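Local structure of esterase E25 (Uncultured bacterium, 4Q05) at residues Ser48-Ser51 / Asp52-Asn56; Met213-Val216 / Gln217-Glu221; Leu303-Ser306 / Ala307-Thr311. The protein is an esterase of the bacterial hormone-sensitive lipase family that hydrolyses ester bonds, probably through a serine nucleophile on an alpha/beta hydrolase fold. One frame throughout, in Å; residues are numbered along the deposited sequence.

Contact 1: Ser48-Ser51 / Asp52-Asn56; sequences SGAS and DVLYN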
ATOM      1  N   SER A  48      -9.381   3.423 -14.766  1.00 30.60           N
ATOM      2  CA  SER A  48      -9.680   2.228 -15.543  1.00 30.80           C
ATOM      3  C   SER A  48      -9.017   1.009 -14.949  1.00 32.10           C
ATOM      4  O   SER A  48      -9.342  -0.114 -15.309  1.00 30.36           O
ATOM      5  CB  SER A  48      -9.210   2.391 -16.986  1.00 35.21           C
ATOM      6  OG  SER A  48      -9.841   3.510 -17.564  1.00 44.08           O
ATOM      7  N   GLY A  49      -8.075   1.229 -14.035  1.00 33.04           N
ATOM      8  CA  GLY A  49      -7.420   0.116 -13.377  1.00 27.97           C
ATOM      9  C   GLY A  49      -8.281  -0.521 -12.306  1.00 29.81           C
ATOM     10  O   GLY A  49      -8.046  -1.660 -11.908  1.00 28.72           O
ATOM     11  N   ALA A  50      -9.281   0.217 -11.836  1.00 23.97           N
ATOM     12  CA  ALA A  50     -10.223  -0.303 -10.862  1.00 25.99           C
ATOM     13  C   ALA A  50     -11.246  -1.219 -11.547  1.00 30.39           C
ATOM     14  O   ALA A  50     -11.306  -1.285 -12.774  1.00 28.83           O
ATOM     15  CB  ALA A  50     -10.922   0.850 -10.155  1.00 23.09           C
ATOM     16  N   SER A  51     -12.034  -1.936 -10.755  1.00 27.01           N
ATOM     17  CA  SER A  51     -13.141  -2.722 -11.293  1.00 32.63           C
ATOM     18  C   SER A  51     -14.125  -1.809 -12.012  1.00 27.53           C
ATOM     19  O   SER A  51     -14.178  -0.606 -11.750  1.00 28.50           O
ATOM     20  CB  SER A  51     -13.887  -3.432 -10.163  1.00 26.79           C
ATOM     21  OG  SER A  51     -14.559  -2.475  -9.349  1.00 28.12           O
ATOM     22  N   ASP A  52     -14.923  -2.374 -12.907  1.00 30.47           N
ATOM     23  CA  ASP A  52     -15.994  -1.600 -13.525  1.00 29.51           C
ATOM     24  C   ASP A  52     -16.910  -0.982 -12.480  1.00 28.04           C
ATOM     25  O   ASP A  52     -17.280   0.177 -12.586  1.00 32.44           O
ATOM     26  CB  ASP A  52     -16.791  -2.463 -14.502  1.00 37.37           C
ATOM     27  CG  ASP A  52     -15.962  -2.886 -15.695  1.00 44.96           C
ATOM     28  OD1 ASP A  52     -14.887  -2.275 -15.907  1.00 44.81           O
ATOM     29  OD2 ASP A  52     -16.370  -3.822 -16.414  1.00 53.71           O
ATOM     30  N   VAL A  53     -17.262  -1.752 -11.458  1.00 29.33           N
ATOM     31  CA  VAL A  53     -18.132  -1.241 -10.401  1.00 26.47           C
ATOM     32  C   VAL A  53     -17.535   0.015  -9.752  1.00 33.13           C
ATOM     33  O   VAL A  53     -18.218   1.025  -9.584  1.00 26.42           O
ATOM     34  CB  VAL A  53     -18.396  -2.316  -9.317  1.00 28.76           C
ATOM     35  CG1 VAL A  53     -19.230  -1.746  -8.176  1.00 28.56           C
ATOM     36  CG2 VAL A  53     -19.081  -3.538  -9.925  1.00 29.98           C
ATOM     37  N   LEU A  54     -16.262  -0.045  -9.374  1.00 28.20           N
ATOM     38  CA  LEU A  54     -15.640   1.090  -8.686  1.00 24.48           C
ATOM     39  C   LEU A  54     -15.417   2.243  -9.662  1.00 24.09           C
ATOM     40  O   LEU A  54     -15.662   3.419  -9.344  1.00 27.09           O
ATOM     41  CB  LEU A  54     -14.318   0.676  -8.033  1.00 23.85           C
ATOM     42  CG  LEU A  54     -13.610   1.802  -7.291  1.00 27.36           C
ATOM     43  CD1 LEU A  54     -14.530   2.363  -6.220  1.00 28.38           C
ATOM     44  CD2 LEU A  54     -12.289   1.311  -6.679  1.00 25.93           C
ATOM     45  N   TYR A  55     -14.970   1.902 -10.864  1.00 29.79           N
ATOM     46  CA  TYR A  55     -14.824   2.896 -11.916  1.00 28.59           C
ATOM     47  C   TYR A  55     -16.133   3.674 -12.115  1.00 36.68           C
ATOM     48  O   TYR A  55     -16.138   4.907 -12.223  1.00 32.62           O
ATOM     49  CB  TYR A  55     -14.424   2.225 -13.215  1.00 32.74           C
ATOM     50  CG  TYR A  55     -14.227   3.197 -14.357  1.00 39.36           C
ATOM     51  CD1 TYR A  55     -15.299   3.592 -15.150  1.00 40.75           C
ATOM     52  CD2 TYR A  55     -12.970   3.720 -14.643  1.00 34.24           C
ATOM     53  CE1 TYR A  55     -15.129   4.481 -16.204  1.00 43.81           C
ATOM     54  CE2 TYR A  55     -12.787   4.611 -15.702  1.00 38.19           C
ATOM     55  CZ  TYR A  55     -13.875   4.988 -16.474  1.00 45.15           C
ATOM     56  OH  TYR A  55     -13.713   5.868 -17.518  1.00 42.19           O
ATOM     57  N   ASN A  56     -17.250   2.960 -12.156  1.00 33.80           N
ATOM     58  CA  ASN A  56     -18.534   3.637 -12.358  1.00 33.53           C
ATOM     59  C   ASN A  56     -18.932   4.496 -11.156  1.00 34.28           C
ATOM     60  O   ASN A  56     -19.408   5.618 -11.315  1.00 36.70           O
ATOM     61  CB  ASN A  56     -19.627   2.630 -12.733  1.00 37.50           C
ATOM     62  CG  ASN A  56     -19.440   2.080 -14.141  1.00 49.91           C
ATOM     63  OD1 ASN A  56     -18.904   2.765 -15.014  1.00 50.30           O
ATOM     64  ND2 ASN A  56     -19.865   0.834 -14.364  1.00 48.07           N
TER
HETATM   65  O   HOH W   1     -12.729  -0.562 -15.048  1.00 36.90           O
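The chain passes from an extended conformation at Ser51 (psi 159°) into helical turns from Asp52 onward, and the first i to i+4 bond of the helix runs from Tyr55 N to Ser51 O at 2.8 Å. Serine suits this N-cap because its short side chain folds back over the helix start: with OG set between the backbone N and the carbonyl carbon (chi1 68°), it accepts a nearly straight bond from Leu54 N, OG to N being 3.0 Å. This serves an N-H of the first turn, whose i-4 residue, Ala50, lies before the helix. The same OG is hydrogen-bonded to Glu343 OE1 at the start of helix 342-358. Next to the cap, CB of Ala50 rests against CD2 of Leu54 at 3.8 Å, small methyl against a buried branched tip that also meets Ile330. The Tyr55 ring reaches back along the loop and presents its edge to Ser48, whose backbone N lies 3.6 Å from CD2. A water sits within hydrogen-bonding distance of both Ala50 O and OD1 of Asp52, and a carboxylate at the first helical position probably steadies the positive end of the helix dipole. The whole is a serine N-cap, opening helix 52-59.

Contact 2: Met213-Val216 / Gln217-Glu221; sequences MGLV and QHLIE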
ATOM      1  N   MET A 213      -6.784   0.294  18.276  1.00 25.64           N
ATOM      2  CA  MET A 213      -5.353   0.395  18.528  1.00 26.68           C
ATOM      3  C   MET A 213      -5.076   0.808  19.980  1.00 28.34           C
ATOM      4  O   MET A 213      -4.214   0.238  20.646  1.00 25.36           O
ATOM      5  CB  MET A 213      -4.711   1.385  17.549  1.00 23.54           C
ATOM      6  CG  MET A 213      -4.749   0.907  16.087  1.00 22.59           C
ATOM      7  SD  MET A 213      -4.041   2.158  15.000  1.00 25.42           S
ATOM      8  CE  MET A 213      -2.300   2.071  15.453  1.00 20.72           C
ATOM      9  N   GLY A 214      -5.808   1.809  20.467  1.00 27.93           N
ATOM     10  CA  GLY A 214      -5.622   2.267  21.833  1.00 28.04           C
ATOM     11  C   GLY A 214      -5.944   1.190  22.849  1.00 28.50           C
ATOM     12  O   GLY A 214      -5.233   1.013  23.836  1.00 30.16           O
ATOM     13  N   LEU A 215      -7.022   0.454  22.610  1.00 25.54           N
ATOM     14  CA  LEU A 215      -7.384  -0.651  23.491  1.00 27.02           C
ATOM     15  C   LEU A 215      -6.297  -1.717  23.541  1.00 30.94           C
ATOM     16  O   LEU A 215      -5.911  -2.186  24.614  1.00 29.24           O
ATOM     17  CB  LEU A 215      -8.679  -1.309  23.031  1.00 29.70           C
ATOM     18  CG  LEU A 215      -8.976  -2.586  23.823  1.00 33.66           C
ATOM     19  CD1 LEU A 215      -9.189  -2.246  25.296  1.00 36.75           C
ATOM     20  CD2 LEU A 215     -10.188  -3.299  23.258  1.00 35.65           C
ATOM     21  N   VAL A 216      -5.808  -2.124  22.374  1.00 27.38           N
ATOM     22  CA  VAL A 216      -4.812  -3.183  22.348  1.00 28.68           C
ATOM     23  C   VAL A 216      -3.555  -2.752  23.109  1.00 28.07           C
ATOM     24  O   VAL A 216      -2.949  -3.553  23.801  1.00 28.31           O
ATOM     25  CB  VAL A 216      -4.464  -3.615  20.910  1.00 28.56           C
ATOM     26  CG1 VAL A 216      -3.330  -4.636  20.922  1.00 28.45           C
ATOM     27  CG2 VAL A 216      -5.696  -4.199  20.239  1.00 23.63           C
ATOM     28  N   GLN A 217      -3.168  -1.489  22.971  1.00 25.52           N
ATOM     29  CA  GLN A 217      -2.015  -0.970  23.694  1.00 30.84           C
ATOM     30  C   GLN A 217      -2.228  -1.049  25.209  1.00 33.49           C
ATOM     31  O   GLN A 217      -1.332  -1.439  25.956  1.00 36.89           O
ATOM     32  CB  GLN A 217      -1.719   0.466  23.252  1.00 29.21           C
ATOM     33  CG  GLN A 217      -1.096   0.513  21.865  1.00 29.10           C
ATOM     34  CD  GLN A 217      -1.135   1.884  21.248  1.00 30.47           C
ATOM     35  OE1 GLN A 217      -2.061   2.653  21.478  1.00 30.02           O
ATOM     36  NE2 GLN A 217      -0.136   2.194  20.449  1.00 30.60           N
ATOM     37  N   HIS A 218      -3.431  -0.694  25.639  1.00 34.44           N
ATOM     38  CA  HIS A 218      -3.831  -0.795  27.040  1.00 35.54           C
ATOM     39  C   HIS A 218      -3.767  -2.250  27.519  1.00 40.94           C
ATOM     40  O   HIS A 218      -3.132  -2.551  28.534  1.00 38.62           O
ATOM     41  CB  HIS A 218      -5.242  -0.229  27.208  1.00 38.56           C
ATOM     42  CG  HIS A 218      -5.722  -0.187  28.628  1.00 53.18           C
ATOM     43  ND1 HIS A 218      -4.941   0.271  29.669  1.00 53.21           N
ATOM     44  CD2 HIS A 218      -6.914  -0.528  29.177  1.00 51.81           C
ATOM     45  CE1 HIS A 218      -5.626   0.200  30.797  1.00 54.12           C
ATOM     46  NE2 HIS A 218      -6.827  -0.279  30.525  1.00 57.74           N
ATOM     47  N   LEU A 219      -4.403  -3.152  26.774  1.00 29.63           N
ATOM     48  CA  LEU A 219      -4.369  -4.579  27.100  1.00 30.89           C
ATOM     49  C   LEU A 219      -2.949  -5.102  27.254  1.00 39.51           C
ATOM     50  O   LEU A 219      -2.659  -5.878  28.167  1.00 38.45           O
ATOM     51  CB  LEU A 219      -5.088  -5.409  26.039  1.00 30.93           C
ATOM     52  CG  LEU A 219      -6.562  -5.113  25.799  1.00 35.18           C
ATOM     53  CD1 LEU A 219      -7.067  -5.918  24.607  1.00 27.18           C
ATOM     54  CD2 LEU A 219      -7.381  -5.403  27.049  1.00 31.07           C
ATOM     55  N   ILE A 220      -2.069  -4.707  26.343  1.00 35.84           N
ATOM     56  CA  ILE A 220      -0.695  -5.176  26.394  1.00 37.39           C
ATOM     57  C   ILE A 220      -0.017  -4.674  27.664  1.00 39.21           C
ATOM     58  O   ILE A 220       0.706  -5.421  28.321  1.00 43.23           O
ATOM     59  CB  ILE A 220       0.089  -4.752  25.139  1.00 37.41           C
ATOM     60  CG1 ILE A 220      -0.389  -5.563  23.934  1.00 32.02           C
ATOM     61  CG2 ILE A 220       1.574  -4.964  25.335  1.00 36.36           C
ATOM     62  CD1 ILE A 220       0.032  -4.966  22.603  1.00 36.06           C
ATOM     63  N   GLU A 221      -0.276  -3.416  28.008  1.00 39.00           N
ATOM     64  CA  GLU A 221       0.243  -2.809  29.229  1.00 42.58           C
ATOM     65  C   GLU A 221      -0.227  -3.582  30.456  1.00 49.23           C
ATOM     66  O   GLU A 221       0.554  -3.861  31.364  1.00 45.50           O
ATOM     67  CB  GLU A 221      -0.259  -1.370  29.367  1.00 46.28           C
ATOM     68  CG  GLU A 221       0.365  -0.357  28.423  1.00 57.97           C
ATOM     69  CD  GLU A 221      -0.304   1.016  28.517  1.00 67.00           C
ATOM     70  OE1 GLU A 221      -1.121   1.219  29.452  1.00 68.63           O
ATOM     71  OE2 GLU A 221      -0.019   1.885  27.655  1.00 64.03           O
TER
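The carbonyl oxygen of Leu215 receives the shortest bond between these turns, from Leu219 N at 2.8 Å, and the N-H points at it almost perfectly straight (175°). The side chains of the same two residues meet alongside that bond: CG of Leu215 lies 3.9 Å from CD1 of Leu219, and the branched ends cross at a slant. They converge because Leu215 sends CG anti to its own N (chi1 172°), up the helix, whereas Leu219 holds CG beside its N (chi1 -60°), leaning back. Were Leu219 cut back to an alanine, CG and CD1 of Leu215 would probably face a gap and Tyr188 of helix 179-194 would be likely to lose a packing partner. One residue on, CG1 of Val216 touches CD1 of Ile220 at 3.8 Å, two branched aliphatic groups suited to an apolar flank. Gln217 lies with its extended chain over the carbonyl of Met213, CG to O being 3.4 Å, and its NE2 donates outward to the carbonyls of Pro283 and Asp287. His218 instead meets the ring of Phe185 edge-to-face. The apolar flank, with Leu215 and Val216 on strand 200-205 and Val216 also on strand 229-235, marks helix 206-221 as the crossover of a beta-alpha-beta unit.

Contact 3: Leu303-Ser306 / Ala307-Thr311; sequences LLLS and ATVRT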
ATOM      1  N   LEU A 303      -7.658   9.691   2.118  1.00 20.81           N
ATOM      2  CA  LEU A 303      -7.005  10.747   2.885  1.00 23.90           C
ATOM      3  C   LEU A 303      -6.174  10.134   4.006  1.00 24.10           C
ATOM      4  O   LEU A 303      -5.204  10.743   4.461  1.00 22.12           O
ATOM      5  CB  LEU A 303      -8.037  11.706   3.494  1.00 22.87           C
ATOM      6  CG  LEU A 303      -7.516  13.086   3.894  1.00 24.92           C
ATOM      7  CD1 LEU A 303      -7.305  13.929   2.640  1.00 23.70           C
ATOM      8  CD2 LEU A 303      -8.474  13.801   4.875  1.00 27.02           C
ATOM      9  N   LEU A 304      -6.560   8.934   4.449  1.00 20.33           N
ATOM     10  CA  LEU A 304      -5.832   8.233   5.515  1.00 22.31           C
ATOM     11  C   LEU A 304      -4.923   7.120   4.985  1.00 23.63           C
ATOM     12  O   LEU A 304      -4.486   6.244   5.744  1.00 23.77           O
ATOM     13  CB  LEU A 304      -6.787   7.645   6.558  1.00 20.11           C
ATOM     14  CG  LEU A 304      -7.730   8.665   7.215  1.00 24.83           C
ATOM     15  CD1 LEU A 304      -8.523   8.000   8.335  1.00 22.73           C
ATOM     16  CD2 LEU A 304      -6.924   9.828   7.759  1.00 26.44           C
ATOM     17  N   LEU A 305      -4.637   7.155   3.694  1.00 22.04           N
ATOM     18  CA  LEU A 305      -3.660   6.226   3.126  1.00 22.51           C
ATOM     19  C   LEU A 305      -2.362   6.222   3.951  1.00 22.16           C
ATOM     20  O   LEU A 305      -1.864   5.164   4.325  1.00 22.85           O
ATOM     21  CB  LEU A 305      -3.370   6.591   1.670  1.00 20.16           C
ATOM     22  CG  LEU A 305      -2.176   5.898   1.017  1.00 22.83           C
ATOM     23  CD1 LEU A 305      -2.363   4.380   0.998  1.00 20.24           C
ATOM     24  CD2 LEU A 305      -1.934   6.446  -0.401  1.00 24.20           C
ATOM     25  N   SER A 306      -1.824   7.411   4.238  1.00 23.23           N
ATOM     26  CA  SER A 306      -0.582   7.530   5.001  1.00 22.67           C
ATOM     27  C   SER A 306      -0.746   6.946   6.402  1.00 21.81           C
ATOM     28  O   SER A 306       0.117   6.200   6.885  1.00 24.01           O
ATOM     29  CB  SER A 306      -0.127   9.004   5.089  1.00 21.46           C
ATOM     30  OG  SER A 306       0.368   9.464   3.846  1.00 23.79           O
ATOM     31  N   ALA A 307      -1.847   7.281   7.067  1.00 20.90           N
ATOM     32  CA  ALA A 307      -2.082   6.753   8.414  1.00 21.42           C
ATOM     33  C   ALA A 307      -2.035   5.233   8.371  1.00 25.50           C
ATOM     34  O   ALA A 307      -1.525   4.573   9.290  1.00 23.95           O
ATOM     35  CB  ALA A 307      -3.447   7.228   8.964  1.00 24.30           C
ATOM     36  N   THR A 308      -2.564   4.677   7.286  1.00 22.33           N
ATOM     37  CA  THR A 308      -2.680   3.235   7.171  1.00 22.86           C
ATOM     38  C   THR A 308      -1.325   2.570   6.941  1.00 22.75           C
ATOM     39  O   THR A 308      -0.946   1.628   7.648  1.00 21.17           O
ATOM     40  CB  THR A 308      -3.638   2.847   6.027  1.00 24.05           C
ATOM     41  OG1 THR A 308      -4.905   3.490   6.247  1.00 23.67           O
ATOM     42  CG2 THR A 308      -3.821   1.308   5.983  1.00 18.29           C
ATOM     43  N   VAL A 309      -0.602   3.059   5.950  1.00 19.89           N
ATOM     44  CA  VAL A 309       0.641   2.408   5.560  1.00 23.26           C
ATOM     45  C   VAL A 309       1.723   2.685   6.598  1.00 20.81           C
ATOM     46  O   VAL A 309       2.610   1.862   6.808  1.00 23.04           O
ATOM     47  CB  VAL A 309       1.104   2.806   4.140  1.00 21.29           C
ATOM     48  CG1 VAL A 309       0.003   2.493   3.120  1.00 22.42           C
ATOM     49  CG2 VAL A 309       1.518   4.268   4.067  1.00 20.98           C
ATOM     50  N   ARG A 310       1.633   3.838   7.253  1.00 22.81           N
ATOM     51  CA  ARG A 310       2.537   4.150   8.359  1.00 22.05           C
ATOM     52  C   ARG A 310       2.288   3.165   9.475  1.00 22.17           C
ATOM     53  O   ARG A 310       3.220   2.694  10.110  1.00 22.75           O
ATOM     54  CB  ARG A 310       2.351   5.580   8.858  1.00 21.79           C
ATOM     55  CG  ARG A 310       2.940   6.639   7.927  1.00 21.25           C
ATOM     56  CD  ARG A 310       2.531   8.027   8.376  1.00 21.74           C
ATOM     57  NE  ARG A 310       3.057   8.322   9.705  1.00 26.24           N
ATOM     58  CZ  ARG A 310       2.579   9.258  10.516  1.00 29.31           C
ATOM     59  NH1 ARG A 310       1.538   9.996  10.152  1.00 26.63           N
ATOM     60  NH2 ARG A 310       3.126   9.441  11.705  1.00 29.22           N
ATOM     61  N   THR A 311       1.026   2.824   9.706  1.00 22.11           N
ATOM     62  CA  THR A 311       0.719   1.868  10.762  1.00 21.06           C
ATOM     63  C   THR A 311       1.189   0.463  10.375  1.00 20.89           C
ATOM     64  O   THR A 311       1.767  -0.249  11.187  1.00 25.53           O
ATOM     65  CB  THR A 311      -0.782   1.841  11.105  1.00 24.04           C
ATOM     66  OG1 THR A 311      -1.188   3.123  11.613  1.00 21.54           O
ATOM     67  CG2 THR A 311      -1.055   0.771  12.144  1.00 17.34           C
TER
HETATM   68  O   HOH W   2      -3.147  10.062   6.782  1.00 25.63           O
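Thr308 grips the carbonyl oxygen of Leu304 twice, its OG1 donating at 2.8 Å and its backbone N at 2.9 Å to that O. With OG1 beside the backbone N (chi1 -55°), the hydroxyl reaches back to the preceding turn and meets the carbonyl from above its plane, 39° out of it. Threonine suits this buried place, since its hydroxyl is satisfied within the helix. Thr311 grips Ala307 O in the same double way, but its OG1, at 2.8 Å from that O, comes in almost in line with the C=O. Along another flank CD1 of Leu305 meets CG1 of Val309 at 3.7 Å, apolar branch against apolar branch. The aliphatic part of Arg310 lies along the carbonyl of Ser306, CG to O being 3.0 Å, and its bent chain carries the guanidinium to a salt bridge with Asp238. At the N-terminal end, a water joins Leu303 O to Ala307 N. Ser245 OG is hydrogen-bonded to both Leu303 O and Ser306 N, while Ser306 OG bonds to Glu328 of the second subunit. Helix 305-317, whose Thr308 touches Leu296 and Thr298 of strand 294-299, thus lies among that strand, helix 244-248 and the neighbouring subunit, linking strands 294-299 and 322-327.

In the fold
Contact 1 is a surface cap, contact 2 is partly buried and contact 3 is buried. Contacts 2 and 3 each lie on a helix connecting adjacent parallel strands of the sheet and meet directly, CE of Met213 packing on CG2 of Thr311 at 3.8 Å. Contact 1 stands apart, its centre about 22 Å from that of contact 3 and about 38 Å from that of contact 2, which lies on the opposite side of the chain's centre. Chemistry follows place: a serine side-chain cap at a surface helix start in contact 1, mostly aliphatic pairs in contact 2, and, at the buried start of another helix, threonine hydroxyls turned onto carbonyls in contact 3. Contacts 1 and 3 both touch the second subunit, contact 3 through a hydrogen bond.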